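Local coordinates for subtilisin-like protein (PDB 3ZXY) that probably acts as a serine endopeptidase of the subtilase family, this chain being the protease domain of a longer protein, at residues A[226-230]-A[231-235]. The protein carries 1 engineered substitution. Residues are numbered along the deposited sequence; the frame is centred on the assembly and turned at random.
Sequences SEQVR and RGETP
A Schellman motif closes the C-terminal end of helix 210-230, where Glu233 N donates to Gln228 O over 2.9 Å. Gly232 N turns back to Val229 O (3.0 Å), but it stands above that carbonyl's plane rather than on a lone pair. Gly232 itself has positive phi (85°), and at its backbone angles a CB would press on the preceding carbonyl oxygen, which accounts for glycine here. One step earlier, Arg231 N still makes the helical bond to Glu227 O.

Past the cap, at the surface of the subtilase domain, the chain runs on toward helix 237-247, and the side chain of Gln228 runs alongside it. With CG anti to its own carbonyl carbon (chi1 -70°) and the chain extended beyond, its amide reaches Pro235, OE1 lying 3.5 Å from Pro235 CA; the same oxygen accepts a hydrogen bond from Asp236 N. The carboxylate of Glu233 slants across this side chain, OE1 being 3.7 Å from Gln228 CG and the two flat groups 48° apart. An alanine at Gln228 would remove the amide and is likely to leave Asp236 N without its acceptor and open a gap beside Glu233 and Pro235. Next to it, Val229 CG2 packs against Pro235 CG at 3.7 Å, an apolar contact of helix and loop.

Arg230, extended from CG to NE, brings NH1 to Glu227 OE2 at 2.9 Å in a salt bridge, with OE2 near the plane of the guanidinium, at its edge. A water donates to this same oxygen and accepts from Arg231 NH1, so the guanidinium of Arg230 meets Glu227 OE2 directly and that of Arg231 reaches it through the water. Gln228 and Arg231 also touch Leu276 of helix 269-278.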
loop_
_atom_site.group_PDB
_atom_site.type_symbol
_atom_site.label_atom_id
_atom_site.label_comp_id
_atom_site.label_asym_id
_atom_site.label_seq_id
_atom_site.Cartn_x
_atom_site.Cartn_y
_atom_site.Cartn_z
ATOM N N SER A 226 3.364 -11.982 -8.396
ATOM C CA SER A 226 3.648 -13.379 -8.121
ATOM C C SER A 226 3.153 -14.251 -9.277
ATOM O O SER A 226 3.813 -15.220 -9.676
ATOM C CB SER A 226 3.005 -13.786 -6.802
ATOM O OG SER A 226 3.601 -13.068 -5.722
ATOM N N GLU A 227 2.003 -13.879 -9.826
ATOM C CA GLU A 227 1.483 -14.575 -10.996
ATOM C C GLU A 227 2.391 -14.405 -12.211
ATOM O O GLU A 227 2.588 -15.345 -12.972
ATOM C CB GLU A 227 0.063 -14.099 -11.300
ATOM C CG GLU A 227 -0.727 -15.101 -12.127
ATOM C CD GLU A 227 -0.996 -16.397 -11.375
ATOM O OE1 GLU A 227 -1.097 -16.378 -10.117
ATOM O OE2 GLU A 227 -1.109 -17.449 -12.036
ATOM N N GLN A 228 2.934 -13.211 -12.415
ATOM C CA GLN A 228 3.876 -13.010 -13.498
ATOM C C GLN A 228 5.056 -13.959 -13.365
ATOM O O GLN A 228 5.459 -14.590 -14.346
ATOM C CB GLN A 228 4.354 -11.553 -13.562
ATOM C CG GLN A 228 3.285 -10.582 -14.027
ATOM C CD GLN A 228 3.722 -9.131 -13.977
ATOM O OE1 GLN A 228 4.548 -8.744 -13.170
ATOM N NE2 GLN A 228 3.108 -8.298 -14.822
ATOM N N VAL A 229 5.615 -14.076 -12.157
ATOM C CA VAL A 229 6.738 -14.986 -11.918
ATOM C C VAL A 229 6.347 -16.434 -12.271
ATOM O O VAL A 229 7.097 -17.165 -12.924
ATOM C CB VAL A 229 7.215 -14.912 -10.457
ATOM C CG1 VAL A 229 8.291 -15.949 -10.157
ATOM C CG2 VAL A 229 7.734 -13.513 -10.159
ATOM N N ARG A 230 5.165 -16.850 -11.833
ATOM C CA ARG A 230 4.706 -18.204 -12.116
ATOM C C ARG A 230 4.641 -18.464 -13.624
ATOM O O ARG A 230 4.964 -19.561 -14.097
ATOM C CB ARG A 230 3.327 -18.417 -11.515
ATOM C CG ARG A 230 2.691 -19.680 -12.018
ATOM C CD ARG A 230 1.406 -19.965 -11.326
ATOM N NE ARG A 230 0.875 -21.196 -11.869
ATOM C CZ ARG A 230 -0.183 -21.285 -12.658
ATOM N NH1 ARG A 230 -0.880 -20.200 -12.964
ATOM N NH2 ARG A 230 -0.580 -22.473 -13.064
ATOM N N ARG A 231 4.228 -17.449 -14.370
ATOM C CA ARG A 231 4.098 -17.545 -15.823
ATOM C C ARG A 231 5.430 -17.467 -16.560
ATOM O O ARG A 231 5.479 -17.618 -17.775
ATOM C CB ARG A 231 3.157 -16.470 -16.348
ATOM C CG ARG A 231 1.745 -16.601 -15.803
ATOM C CD ARG A 231 0.921 -15.393 -16.207
ATOM N NE ARG A 231 0.580 -15.419 -17.631
ATOM C CZ ARG A 231 -0.490 -16.026 -18.148
ATOM N NH1 ARG A 231 -1.318 -16.697 -17.358
ATOM N NH2 ARG A 231 -0.727 -15.971 -19.457
ATOM N N GLY A 232 6.517 -17.252 -15.830
ATOM C CA GLY A 232 7.839 -17.150 -16.431
ATOM C C GLY A 232 8.184 -15.764 -16.932
ATOM O O GLY A 232 9.155 -15.608 -17.679
ATOM N N GLU A 233 7.423 -14.760 -16.476
ATOM C CA GLU A 233 7.611 -13.373 -16.877
ATOM C C GLU A 233 8.512 -12.704 -15.848
ATOM O O GLU A 233 8.496 -13.071 -14.674
ATOM C CB GLU A 233 6.297 -12.591 -16.863
ATOM C CG GLU A 233 5.246 -12.899 -17.917
ATOM C CD GLU A 233 4.040 -11.954 -17.809
ATOM O OE1 GLU A 233 4.213 -10.736 -17.558
ATOM O OE2 GLU A 233 2.888 -12.413 -17.981
ATOM N N THR A 234 9.238 -11.685 -16.280
ATOM C CA THR A 234 9.924 -10.794 -15.358
ATOM C C THR A 234 8.864 -9.973 -14.620
ATOM O O THR A 234 7.974 -9.437 -15.254
ATOM C CB THR A 234 10.850 -9.828 -16.111
ATOM O OG1 THR A 234 11.740 -10.575 -16.943
ATOM C CG2 THR A 234 11.656 -8.988 -15.129
ATOM N N PRO A 235 8.949 -9.883 -13.285
ATOM C CA PRO A 235 7.954 -9.043 -12.609
ATOM C C PRO A 235 7.986 -7.598 -13.121
ATOM O O PRO A 235 9.061 -7.044 -13.326
ATOM C CB PRO A 235 8.383 -9.087 -11.138
ATOM C CG PRO A 235 9.312 -10.228 -10.999
ATOM C CD PRO A 235 9.898 -10.497 -12.340
HETATM O O HOH W 1 -1.354 -17.643 -14.672
#